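PDB 3BF7: esterase YbfF from Escherichia coli, which probably acts as an esterase, perhaps also on thioesters, through an alpha/beta-hydrolase core topped by a helical cap, with a substrate-binding crevice set by the arrangement of its domains. Local coordinates for residues Ile131-Glu136 with Ala146-Gln151; His234-His237 with Ala243-Arg246; Leu3-Gln8 with Val72-Ala77; Gly91-Met96 with Val117-Arg122; Phe26-Asn31 with Leu163-Asp168. The protein carries 1 engineered substitution. One frame throughout, in Å; residues are numbered along the deposited sequence.

Contact 1 (Ile131-Glu136 with Ala146-Gln151)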
# COMPACT_ATOMS: atom_id res chain seq x y z
N ILE A 131 16.27 -2.46 -11.23
CA ILE A 131 15.17 -2.57 -12.19
C ILE A 131 15.66 -2.22 -13.59
O ILE A 131 15.38 -2.93 -14.56
CB ILE A 131 14.01 -1.62 -11.77
CG1 ILE A 131 13.32 -2.20 -10.53
CG2 ILE A 131 13.03 -1.44 -12.92
CD1 ILE A 131 12.33 -1.25 -9.89
N ASN A 132 16.41 -1.13 -13.70
CA ASN A 132 16.92 -0.70 -15.00
C ASN A 132 17.95 -1.68 -15.56
O ASN A 132 17.99 -1.91 -16.77
CB ASN A 132 17.53 0.70 -14.89
CG ASN A 132 18.04 1.22 -16.22
OD1 ASN A 132 19.17 0.95 -16.63
ND2 ASN A 132 17.19 1.97 -16.92
N ALA A 133 18.76 -2.26 -14.69
CA ALA A 133 19.77 -3.22 -15.12
C ALA A 133 19.09 -4.44 -15.73
O ALA A 133 19.55 -4.99 -16.73
CB ALA A 133 20.65 -3.63 -13.94
N VAL A 134 17.99 -4.87 -15.12
CA VAL A 134 17.25 -6.02 -15.64
C VAL A 134 16.70 -5.69 -17.02
O VAL A 134 16.81 -6.50 -17.95
CB VAL A 134 16.08 -6.40 -14.70
CG1 VAL A 134 15.15 -7.39 -15.40
CG2 VAL A 134 16.62 -7.01 -13.42
N SER A 135 16.12 -4.50 -17.16
CA SER A 135 15.55 -4.08 -18.44
C SER A 135 16.59 -3.97 -19.54
O SER A 135 16.32 -4.30 -20.70
CB SER A 135 14.85 -2.72 -18.28
OG SER A 135 13.76 -2.82 -17.39
N GLU A 136 17.79 -3.51 -19.19
CA GLU A 136 18.86 -3.36 -20.16
C GLU A 136 19.49 -4.69 -20.57
O GLU A 136 20.07 -4.80 -21.65
CB GLU A 136 19.94 -2.43 -19.61
CG GLU A 136 19.52 -0.97 -19.55
CD GLU A 136 19.16 -0.42 -20.91
OE1 GLU A 136 20.02 -0.46 -21.82
OE2 GLU A 136 18.01 0.04 -21.08
N ALA A 146 16.52 -12.18 -11.26
CA ALA A 146 16.99 -12.23 -9.88
C ALA A 146 18.51 -12.19 -9.81
O ALA A 146 19.08 -11.51 -8.96
CB ALA A 146 16.47 -13.49 -9.20
N ALA A 147 19.17 -12.92 -10.71
CA ALA A 147 20.63 -12.96 -10.73
C ALA A 147 21.22 -11.57 -10.91
O ALA A 147 22.22 -11.22 -10.28
CB ALA A 147 21.10 -13.88 -11.86
N ILE A 148 20.59 -10.77 -11.76
CA ILE A 148 21.05 -9.41 -12.01
C ILE A 148 20.77 -8.50 -10.82
O ILE A 148 21.63 -7.72 -10.41
CB ILE A 148 20.36 -8.82 -13.26
CG1 ILE A 148 20.78 -9.61 -14.50
CG2 ILE A 148 20.72 -7.35 -13.41
CD1 ILE A 148 20.08 -9.18 -15.75
N MET A 149 19.57 -8.62 -10.26
CA MET A 149 19.19 -7.79 -9.13
C MET A 149 20.04 -8.02 -7.89
O MET A 149 20.25 -7.10 -7.11
CB MET A 149 17.71 -8.01 -8.82
CG MET A 149 16.83 -7.64 -10.00
SD MET A 149 15.08 -7.79 -9.66
CE MET A 149 14.75 -6.20 -8.89
N ARG A 150 20.52 -9.25 -7.71
CA ARG A 150 21.35 -9.56 -6.56
C ARG A 150 22.69 -8.84 -6.63
O ARG A 150 23.43 -8.79 -5.65
CB ARG A 150 21.58 -11.07 -6.44
CG ARG A 150 20.31 -11.87 -6.20
CD ARG A 150 20.62 -13.27 -5.69
NE ARG A 150 19.40 -14.05 -5.50
CZ ARG A 150 18.80 -14.74 -6.46
NH1 ARG A 150 19.30 -14.76 -7.69
NH2 ARG A 150 17.67 -15.39 -6.20
N GLN A 151 22.99 -8.28 -7.80
CA GLN A 151 24.24 -7.55 -7.99
C GLN A 151 24.08 -6.11 -7.51
O GLN A 151 25.05 -5.36 -7.40
CB GLN A 151 24.63 -7.55 -9.48
CG GLN A 151 24.69 -8.94 -10.09
CD GLN A 151 25.05 -8.92 -11.57
OE1 GLN A 151 25.08 -9.97 -12.22
NE2 GLN A 151 25.33 -7.74 -12.10

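Contact 2 (His234-His237 with Ala243-Arg246)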
# COMPACT_ATOMS: atom_id res chain seq x y z
N HIS A 234 9.72 -3.18 7.07
CA HIS A 234 8.73 -2.39 6.35
C HIS A 234 7.54 -3.16 5.77
O HIS A 234 6.42 -2.66 5.80
CB HIS A 234 9.43 -1.60 5.25
CG HIS A 234 8.52 -0.68 4.49
ND1 HIS A 234 7.71 0.26 5.11
CD2 HIS A 234 8.31 -0.53 3.16
CE1 HIS A 234 7.05 0.94 4.19
NE2 HIS A 234 7.40 0.48 3.00
N TRP A 235 7.77 -4.36 5.24
CA TRP A 235 6.66 -5.15 4.70
C TRP A 235 6.17 -6.04 5.84
O TRP A 235 6.29 -7.27 5.81
CB TRP A 235 7.13 -5.97 3.49
CG TRP A 235 7.32 -5.14 2.24
CD1 TRP A 235 6.40 -4.95 1.24
CD2 TRP A 235 8.47 -4.38 1.88
NE1 TRP A 235 6.92 -4.11 0.28
CE2 TRP A 235 8.19 -3.74 0.65
CE3 TRP A 235 9.72 -4.17 2.48
CZ2 TRP A 235 9.12 -2.91 0.01
CZ3 TRP A 235 10.64 -3.34 1.84
CH2 TRP A 235 10.33 -2.72 0.61
N VAL A 236 5.61 -5.38 6.86
CA VAL A 236 5.13 -6.05 8.07
C VAL A 236 4.20 -7.23 7.81
O VAL A 236 4.34 -8.28 8.44
CB VAL A 236 4.38 -5.06 8.99
CG1 VAL A 236 4.23 -5.66 10.38
CG2 VAL A 236 5.12 -3.73 9.05
N HIS A 237 3.26 -7.06 6.89
CA HIS A 237 2.30 -8.11 6.56
C HIS A 237 2.96 -9.32 5.92
O HIS A 237 2.43 -10.44 6.01
CB HIS A 237 1.23 -7.56 5.62
CG HIS A 237 1.80 -6.88 4.41
ND1 HIS A 237 2.50 -5.70 4.48
CD2 HIS A 237 1.80 -7.25 3.11
CE1 HIS A 237 2.91 -5.37 3.27
NE2 HIS A 237 2.50 -6.29 2.42
N ALA A 243 0.29 -11.46 13.25
CA ALA A 243 0.31 -10.34 14.18
C ALA A 243 -0.43 -9.14 13.58
O ALA A 243 -1.14 -8.43 14.28
CB ALA A 243 1.74 -9.96 14.52
N VAL A 244 -0.25 -8.93 12.28
CA VAL A 244 -0.92 -7.81 11.62
C VAL A 244 -2.43 -8.04 11.64
O VAL A 244 -3.20 -7.13 11.94
CB VAL A 244 -0.42 -7.65 10.17
CG1 VAL A 244 -1.27 -6.62 9.43
CG2 VAL A 244 1.03 -7.21 10.17
N LEU A 245 -2.86 -9.26 11.33
CA LEU A 245 -4.28 -9.58 11.33
C LEU A 245 -4.90 -9.49 12.72
O LEU A 245 -6.05 -9.06 12.86
CB LEU A 245 -4.52 -10.97 10.72
CG LEU A 245 -4.42 -11.00 9.20
CD1 LEU A 245 -4.31 -12.44 8.72
CD2 LEU A 245 -5.62 -10.30 8.57
N ARG A 246 -4.16 -9.87 13.76
CA ARG A 246 -4.70 -9.76 15.11
C ARG A 246 -4.97 -8.29 15.43
O ARG A 246 -6.00 -7.95 16.02
CB ARG A 246 -3.72 -10.35 16.14
CG ARG A 246 -3.59 -11.86 16.10
CD ARG A 246 -3.03 -12.42 17.41
NE ARG A 246 -1.68 -11.92 17.69
CZ ARG A 246 -0.57 -12.44 17.19
NH1 ARG A 246 -0.62 -13.47 16.36
NH2 ARG A 246 0.61 -11.90 17.50

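Contact 3 (Leu3-Gln8 with Val72-Ala77)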
# COMPACT_ATOMS: atom_id res chain seq x y z
N LEU A 3 -9.58 1.75 -11.28
CA LEU A 3 -8.40 0.91 -11.17
C LEU A 3 -8.70 -0.55 -11.48
O LEU A 3 -9.85 -0.97 -11.46
CB LEU A 3 -7.84 0.99 -9.75
CG LEU A 3 -7.44 2.37 -9.24
CD1 LEU A 3 -7.04 2.28 -7.78
CD2 LEU A 3 -6.30 2.92 -10.09
N ASN A 4 -7.65 -1.30 -11.78
CA ASN A 4 -7.79 -2.73 -12.00
C ASN A 4 -7.99 -3.30 -10.60
O ASN A 4 -7.28 -2.91 -9.66
CB ASN A 4 -6.52 -3.31 -12.62
CG ASN A 4 -6.56 -4.83 -12.71
OD1 ASN A 4 -5.62 -5.51 -12.30
ND2 ASN A 4 -7.65 -5.35 -13.24
N ILE A 5 -8.95 -4.20 -10.45
CA ILE A 5 -9.21 -4.79 -9.15
C ILE A 5 -9.54 -6.27 -9.24
O ILE A 5 -9.87 -6.79 -10.31
CB ILE A 5 -10.40 -4.10 -8.42
CG1 ILE A 5 -11.73 -4.52 -9.06
CG2 ILE A 5 -10.24 -2.60 -8.44
CD1 ILE A 5 -11.91 -4.07 -10.49
N ARG A 6 -9.42 -6.93 -8.10
CA ARG A 6 -9.75 -8.33 -7.94
C ARG A 6 -10.72 -8.30 -6.76
O ARG A 6 -10.33 -7.93 -5.65
CB ARG A 6 -8.51 -9.14 -7.58
CG ARG A 6 -8.74 -10.64 -7.48
CD ARG A 6 -9.04 -11.24 -8.84
NE ARG A 6 -7.95 -11.00 -9.78
CZ ARG A 6 -6.69 -11.38 -9.59
NH1 ARG A 6 -6.35 -12.04 -8.49
NH2 ARG A 6 -5.77 -11.12 -10.50
N ALA A 7 -11.97 -8.66 -7.01
CA ALA A 7 -12.99 -8.65 -5.97
C ALA A 7 -13.43 -10.06 -5.59
O ALA A 7 -13.50 -10.95 -6.44
CB ALA A 7 -14.20 -7.84 -6.43
N GLN A 8 -13.71 -10.26 -4.31
CA GLN A 8 -14.15 -11.56 -3.83
C GLN A 8 -15.23 -11.36 -2.77
O GLN A 8 -15.08 -10.55 -1.85
CB GLN A 8 -12.97 -12.34 -3.26
CG GLN A 8 -13.23 -13.82 -3.06
CD GLN A 8 -11.96 -14.60 -2.80
OE1 GLN A 8 -11.25 -14.34 -1.83
NE2 GLN A 8 -11.66 -15.55 -3.68
N VAL A 72 -11.99 6.62 -5.09
CA VAL A 72 -13.39 7.03 -5.17
C VAL A 72 -14.00 6.54 -6.49
O VAL A 72 -15.10 5.99 -6.50
CB VAL A 72 -13.54 8.57 -5.11
CG1 VAL A 72 -14.99 8.96 -5.33
CG2 VAL A 72 -13.06 9.08 -3.76
N ASP A 73 -13.28 6.72 -7.59
CA ASP A 73 -13.77 6.29 -8.89
C ASP A 73 -13.99 4.79 -8.93
O ASP A 73 -14.91 4.29 -9.58
CB ASP A 73 -12.80 6.68 -10.01
CG ASP A 73 -12.70 8.18 -10.20
OD1 ASP A 73 -13.66 8.89 -9.87
OD2 ASP A 73 -11.65 8.63 -10.71
N THR A 74 -13.12 4.06 -8.23
CA THR A 74 -13.21 2.61 -8.19
C THR A 74 -14.43 2.19 -7.36
O THR A 74 -15.15 1.26 -7.75
CB THR A 74 -11.91 2.01 -7.62
OG1 THR A 74 -10.82 2.35 -8.49
CG2 THR A 74 -12.01 0.50 -7.51
N LEU A 75 -14.67 2.87 -6.25
CA LEU A 75 -15.84 2.55 -5.42
C LEU A 75 -17.10 2.84 -6.22
O LEU A 75 -18.06 2.07 -6.18
CB LEU A 75 -15.86 3.40 -4.14
CG LEU A 75 -14.85 3.13 -3.03
CD1 LEU A 75 -15.16 4.06 -1.86
CD2 LEU A 75 -14.92 1.68 -2.58
N ASP A 76 -17.11 3.95 -6.95
CA ASP A 76 -18.28 4.31 -7.76
C ASP A 76 -18.53 3.25 -8.83
O ASP A 76 -19.68 2.89 -9.09
CB ASP A 76 -18.07 5.68 -8.44
CG ASP A 76 -18.17 6.84 -7.47
OD1 ASP A 76 -18.68 6.66 -6.35
OD2 ASP A 76 -17.75 7.96 -7.84
N ALA A 77 -17.46 2.75 -9.43
CA ALA A 77 -17.56 1.74 -10.47
C ALA A 77 -18.18 0.45 -9.94
O ALA A 77 -18.88 -0.26 -10.67
CB ALA A 77 -16.19 1.45 -11.05

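Contact 4 (Gly91-Met96 with Val117-Arg122)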
# COMPACT_ATOMS: atom_id res chain seq x y z
N GLY A 91 0.35 2.99 -0.45
CA GLY A 91 -1.08 2.70 -0.43
C GLY A 91 -1.73 3.27 0.81
O GLY A 91 -2.89 3.68 0.79
N GLY A 92 -0.99 3.26 1.92
CA GLY A 92 -1.48 3.82 3.16
C GLY A 92 -1.61 5.33 3.01
O GLY A 92 -2.54 5.93 3.54
N LYS A 93 -0.66 5.95 2.31
CA LYS A 93 -0.74 7.39 2.09
C LYS A 93 -1.95 7.72 1.20
O LYS A 93 -2.63 8.72 1.42
CB LYS A 93 0.56 7.92 1.47
CG LYS A 93 1.59 8.33 2.52
CD LYS A 93 2.89 8.79 1.88
CE LYS A 93 3.83 9.43 2.90
NZ LYS A 93 5.12 9.84 2.28
N ALA A 94 -2.24 6.87 0.22
CA ALA A 94 -3.40 7.10 -0.65
C ALA A 94 -4.69 7.03 0.18
O ALA A 94 -5.59 7.86 0.01
CB ALA A 94 -3.44 6.07 -1.77
N VAL A 95 -4.77 6.05 1.07
CA VAL A 95 -5.94 5.88 1.92
C VAL A 95 -6.07 7.04 2.90
O VAL A 95 -7.18 7.51 3.16
CB VAL A 95 -5.85 4.53 2.67
CG1 VAL A 95 -6.88 4.48 3.79
CG2 VAL A 95 -6.06 3.39 1.69
N MET A 96 -4.95 7.50 3.46
CA MET A 96 -5.02 8.62 4.38
C MET A 96 -5.47 9.87 3.62
O MET A 96 -6.25 10.67 4.14
CB MET A 96 -3.67 8.87 5.05
CG MET A 96 -3.30 7.80 6.07
SD MET A 96 -1.79 8.14 7.00
CE MET A 96 -0.54 7.89 5.74
N VAL A 117 3.67 11.91 6.28
CA VAL A 117 4.77 12.87 6.27
C VAL A 117 5.59 12.76 5.00
O VAL A 117 5.58 11.73 4.32
CB VAL A 117 5.74 12.62 7.45
CG1 VAL A 117 5.01 12.75 8.78
CG2 VAL A 117 6.38 11.23 7.32
N ASP A 118 6.30 13.84 4.68
CA ASP A 118 7.21 13.87 3.54
C ASP A 118 8.52 13.40 4.17
O ASP A 118 9.08 14.08 5.04
CB ASP A 118 7.37 15.30 3.03
CG ASP A 118 8.27 15.39 1.81
OD1 ASP A 118 9.08 14.47 1.57
OD2 ASP A 118 8.17 16.41 1.08
N TYR A 119 9.02 12.23 3.77
CA TYR A 119 10.24 11.71 4.36
C TYR A 119 11.51 12.45 3.93
O TYR A 119 12.55 12.31 4.57
CB TYR A 119 10.36 10.22 4.08
CG TYR A 119 9.33 9.39 4.83
CD1 TYR A 119 9.49 9.12 6.19
CD2 TYR A 119 8.20 8.90 4.18
CE1 TYR A 119 8.54 8.37 6.88
CE2 TYR A 119 7.25 8.15 4.87
CZ TYR A 119 7.42 7.88 6.21
OH TYR A 119 6.48 7.12 6.88
N HIS A 120 11.42 13.23 2.86
CA HIS A 120 12.55 14.03 2.39
C HIS A 120 13.87 13.27 2.21
O HIS A 120 14.93 13.77 2.58
CB HIS A 120 12.80 15.20 3.35
CG HIS A 120 11.73 16.25 3.32
ND1 HIS A 120 11.46 17.01 2.20
CD2 HIS A 120 10.89 16.69 4.29
CE1 HIS A 120 10.49 17.86 2.48
NE2 HIS A 120 10.13 17.69 3.74
N VAL A 121 13.79 12.07 1.66
CA VAL A 121 14.98 11.26 1.40
C VAL A 121 14.74 10.41 0.17
O VAL A 121 13.60 10.22 -0.26
CB VAL A 121 15.31 10.29 2.57
CG1 VAL A 121 15.67 11.06 3.83
CG2 VAL A 121 14.12 9.35 2.83
N ARG A 122 15.82 9.91 -0.41
CA ARG A 122 15.71 9.00 -1.55
C ARG A 122 16.06 7.65 -0.93
O ARG A 122 17.15 7.46 -0.39
CB ARG A 122 16.70 9.36 -2.66
CG ARG A 122 16.36 10.67 -3.36
CD ARG A 122 17.10 10.79 -4.69
NE ARG A 122 16.60 9.86 -5.70
CZ ARG A 122 15.55 10.09 -6.48
NH1 ARG A 122 14.86 11.22 -6.38
NH2 ARG A 122 15.18 9.18 -7.37

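Contact 5 (Phe26-Asn31 with Leu163-Asp168)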
# COMPACT_ATOMS: atom_id res chain seq x y z
N PHE A 26 5.95 -0.08 -6.05
CA PHE A 26 6.49 -1.24 -6.77
C PHE A 26 5.71 -2.52 -6.50
O PHE A 26 6.10 -3.60 -6.94
CB PHE A 26 7.98 -1.46 -6.46
CG PHE A 26 8.88 -0.35 -6.93
CD1 PHE A 26 8.90 0.04 -8.27
CD2 PHE A 26 9.73 0.29 -6.03
CE1 PHE A 26 9.75 1.06 -8.70
CE2 PHE A 26 10.59 1.30 -6.46
CZ PHE A 26 10.60 1.69 -7.79
N GLY A 27 4.59 -2.40 -5.80
CA GLY A 27 3.77 -3.56 -5.51
C GLY A 27 2.66 -3.76 -6.53
O GLY A 27 2.63 -3.12 -7.59
N SER A 28 1.74 -4.67 -6.20
CA SER A 28 0.60 -5.00 -7.05
C SER A 28 -0.49 -5.54 -6.14
O SER A 28 -0.25 -5.78 -4.96
CB SER A 28 0.99 -6.05 -8.08
OG SER A 28 1.36 -7.26 -7.44
N LEU A 29 -1.68 -5.75 -6.70
CA LEU A 29 -2.81 -6.21 -5.90
C LEU A 29 -2.62 -7.52 -5.15
O LEU A 29 -3.35 -7.80 -4.21
CB LEU A 29 -4.09 -6.25 -6.75
CG LEU A 29 -4.22 -7.23 -7.91
CD1 LEU A 29 -4.49 -8.64 -7.39
CD2 LEU A 29 -5.37 -6.78 -8.80
N ASP A 30 -1.65 -8.32 -5.57
CA ASP A 30 -1.39 -9.57 -4.87
C ASP A 30 -0.63 -9.37 -3.56
O ASP A 30 -0.67 -10.24 -2.68
CB ASP A 30 -0.58 -10.52 -5.77
CG ASP A 30 -1.46 -11.37 -6.67
OD1 ASP A 30 -2.68 -11.10 -6.75
OD2 ASP A 30 -0.93 -12.30 -7.30
N ASN A 31 0.02 -8.22 -3.38
CA ASN A 31 0.82 -8.02 -2.18
C ASN A 31 0.13 -8.08 -0.83
O ASN A 31 0.74 -8.51 0.15
CB ASN A 31 1.64 -6.73 -2.27
CG ASN A 31 2.81 -6.74 -1.30
OD1 ASN A 31 3.70 -7.59 -1.39
ND2 ASN A 31 2.82 -5.80 -0.37
N LEU A 163 10.11 -8.87 -8.12
CA LEU A 163 9.94 -9.82 -9.21
C LEU A 163 8.50 -10.28 -9.42
O LEU A 163 8.17 -10.82 -10.48
CB LEU A 163 10.86 -11.03 -9.00
CG LEU A 163 12.35 -10.71 -9.23
CD1 LEU A 163 13.19 -11.92 -8.88
CD2 LEU A 163 12.57 -10.30 -10.68
N LYS A 164 7.63 -10.07 -8.44
CA LYS A 164 6.23 -10.43 -8.60
C LYS A 164 5.68 -9.60 -9.76
O LYS A 164 4.70 -9.99 -10.39
CB LYS A 164 5.44 -10.13 -7.33
CG LYS A 164 5.80 -11.01 -6.14
CD LYS A 164 5.43 -12.46 -6.37
CE LYS A 164 5.65 -13.29 -5.12
NZ LYS A 164 5.16 -14.68 -5.30
N SER A 165 6.32 -8.46 -10.02
CA SER A 165 5.89 -7.57 -11.09
C SER A 165 6.70 -7.74 -12.38
O SER A 165 6.59 -6.92 -13.29
CB SER A 165 5.96 -6.11 -10.62
OG SER A 165 4.94 -5.83 -9.69
N PHE A 166 7.52 -8.78 -12.44
CA PHE A 166 8.31 -9.04 -13.64
C PHE A 166 7.61 -10.17 -14.39
O PHE A 166 7.64 -11.32 -13.95
CB PHE A 166 9.74 -9.45 -13.28
CG PHE A 166 10.68 -9.48 -14.46
CD1 PHE A 166 10.99 -8.31 -15.15
CD2 PHE A 166 11.23 -10.68 -14.90
CE1 PHE A 166 11.84 -8.33 -16.25
CE2 PHE A 166 12.09 -10.71 -16.00
CZ PHE A 166 12.39 -9.53 -16.68
N VAL A 167 6.96 -9.83 -15.50
CA VAL A 167 6.23 -10.82 -16.28
C VAL A 167 6.50 -10.64 -17.77
O VAL A 167 6.56 -9.52 -18.27
CB VAL A 167 4.70 -10.70 -16.04
CG1 VAL A 167 3.97 -11.84 -16.73
CG2 VAL A 167 4.41 -10.69 -14.55
N ASP A 168 6.66 -11.76 -18.48
CA ASP A 168 6.93 -11.73 -19.91
C ASP A 168 8.11 -10.83 -20.23
O ASP A 168 8.14 -10.15 -21.26
CB ASP A 168 5.69 -11.26 -20.68
CG ASP A 168 4.49 -12.16 -20.46
OD1 ASP A 168 4.62 -13.38 -20.70
OD2 ASP A 168 3.43 -11.66 -20.05
O HOH W 1 5.77 -6.28 -7.10
O HOH W 2 3.39 -3.56 -10.23

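Contact 1 (Ile131-Glu136 with Ala146-Gln151)
Val-134 lays one methyl, CG2, against the side chain of Met-149, with CG2 only 3.5 Å from the CG methylene of Met-149, closer than carbon atoms usually pack. The thioether sulfur lies a little beyond, SD being 4.1 Å from the same methyl. This methyl reaches Met-149 because it stands anti to the carbonyl carbon of Val-134, while the other branch, CG1, takes the position anti to the backbone N (chi1 168°). Ile-148 fills the neighbouring place. Its CG2 branch rests on the CB of Ala-133 at 3.8 Å, with Val-134 CG2 at 4.1 Å. The CA atoms of Val-134 and Ile-148 are 6.3 Å apart, a close approach consistent with the small side chain of Ala-133 between the helices. Helices 125-136 and 142-149 follow one another along the chain and belong to the helical insertion between strands 106-112 and 198-201, the usual place of the cap in alpha/beta hydrolases. Trp-171 touches both Val-134 and Met-149 and donates from its indole nitrogen to the carbonyl of Ile-131, and Leu-162 and Leu-163 of helix 156-163 adjoin the methionine. Around the alanine and isoleucine the packing continues to His-152, which touches Ala-133, and to Ser-137, which touches Ile-148.

Contact 2 (His234-His237 with Ala243-Arg246)
Val-236 and Val-244 meet through one methyl each, their side chains inclined to one another rather than lying alongside. The CG1 of Val-236 abuts the CG2 of Val-244 at 3.6 Å. Both residues have CG1 anti to the backbone N, yet opposite branches are used: Val-236 offers the methyl anti to its N (chi1 -164°), Val-244 the one anti to its carbonyl carbon. The same CG2 of Val-244 also nestles against backbone, lying 3.9 Å from the CA of His-237. The imidazole of His-237 turns away from Val-244 and meets the ring of His-88 edge to face. Leu-35 of helix 33-39 also touches Val-244, while Val-236 has further contacts with Ile-229 and Asp-113. Just ahead of the valine pair, the chain makes an inverse gamma turn centred on Trp-235, with a weak bond of 3.0 Å from Val-236 N to His-234 O, and Trp-235 is the N-cap residue of helix 236-239. There the His-234 imidazole meets one face of the indole, its CD2 lying 3.7 Å above the plane of Trp-235 and toward the rim. The paired valines thus join the short helix 236-239, which follows His-234 closely in the chain, to the C-terminal helix 241-253. That histidine is hydrogen-bonded through ND1 to Asp-113 and weakly through NE2 to Ser-89, an arrangement consistent with the Ser-His-Asp catalytic triad of alpha/beta hydrolases.

Contact 3 (Leu3-Gln8 with Val72-Ala77)
The backbones of Leu-3 and Thr-74 come within 5.9 Å, CA to CA, where the N-terminal chain passes helix 64-78 before running into strand 5-8. Here the amide of Leu-3 donates to the threonine hydroxyl, with 3.1 Å from Leu-3 N to Thr-74 OG1 and an N-H...O angle of 148°. The hydroxyl is also hydrogen-bonded to the carbonyl of Asp-70 one turn earlier in the helix, so it ties the incoming chain to the helix backbone. The side chain of Leu-3 crosses that of Thr-74 at about a right angle, bringing Leu-3 CG to 3.5 Å from OG1. With OG1 beside the helix backbone N (chi1 -62°), the threonine methyl is left facing the strand, where Thr-74 CG2 meets Ile-5 CG2 at 3.7 Å as the two side chains run past each other in opposite directions. A valine in place of Thr-74 would probably leave the amide of Leu-3 without its acceptor and the Asp-70 carbonyl without its hydroxyl partner. Leu-3 and Ile-5 also rest on Val-48 of the adjoining strand 45-48, and Asp-73 holds the amino group of Met-1. The result is the layered packing of the alpha/beta-hydrolase fold, a helix lying against the sheet at its antiparallel edge strand 5-8.

Contact 4 (Gly91-Met96 with Val117-Arg122)
Lys-93, on the helix that starts at what is probably the nucleophile elbow of this alpha/beta hydrolase, reaches out to Val-117 and Tyr-119 in the loop after strand 106-112. Its chain is extended beyond CG and carries the ammonium group to the carbonyl of Val-117, with NZ 2.8 Å from Val-117 O. The bond arrives nearly along the C=O axis, at a C=O...N angle of 164°. A second carbonyl, that of Gly-187, accepts from the same nitrogen, so this buried ammonium group links the helix to two separate parts of the chain. A methionine in its place would probably leave both carbonyls without this donor and remove the polar link between the loop and helix 90-101. NZ also lies obliquely by the phenol of Tyr-119, 3.7 Å from its CD2. Val-117 CG2 sits 3.6 Å above the plane of that ring, toward the rim, and the tyrosine hydroxyl is hydrogen-bonded to the carbonyl of Tyr-208 and the amide of Ala-115. Around the tyrosine the loop bends in an Asx turn from Asp-118 to His-120: Asp-118 OD1 accepts from the backbone N of His-120 at 2.9 Å, approached from above the carboxylate plane. The carboxylate carbon, Asp-118 CG, lies 3.4 Å above the centre of the His-120 imidazole ring.

Contact 5 (Phe26-Asn31 with Leu163-Asp168)
The loop carrying Phe-26, Gly-27 and Ser-28 faces Ser-165, with 7.1 Å between the CA atoms of Ser-28 and Ser-165, each segment bending through a type I turn, Ser-28 to Asn-31 and Leu-163 to Phe-166. The hydroxyl of Ser-165 is directed at the loop, OG standing anti to its own carbonyl carbon (chi1 -72°), but it stops 3.7 Å from the carbonyl oxygen O of Phe-26. Two waters complete the junction. Ser-165 OG gives its proton to the first, 2.8 Å away, and that water donates to Phe-26 O at 2.7 Å. The second water donates both to Ser-165 OG and to Gly-27 O, each at 2.8 Å, so the hydroxyl acts once as donor and once as acceptor. Segment 26-31 belongs to the loop after strand 19-22, where alpha/beta hydrolases commonly place a backbone amide of the oxyanion hole, whereas 163-168 lies in the cap region, at the end of helix 156-163. The water pair therefore bridges core and cap. Gly-27 O also receives a weak hydrogen bond from His-53, and the backbone of Ser-165 is bonded to that of Arg-172. The ring of Phe-26 leads away from Ser-165 and packs edge to face with Phe-128 and Phe-173.

How the contacts relate
From the N terminus, contact 3 opens first and closes at 72-77, pinning the edge strand to helix 64-78. Contact 5 opens inside that loop, at 26-31, but closes only at 163-168, so the two cross. Within the long loop closed by contact 5 nest contact 4, which ties the helix after the probable nucleophile elbow to the loop following strand 106-112, and then contact 1, which pairs two cap helices. Contact 2 comes last, closing a short loop at the C-terminal helix. Contact 5 touches three of the others: Phe-26 and Leu-163 pack on contact 1, Leu-29 lies against Asn-4 of contact 3, and Asn-31 adjoins His-237 of contact 2.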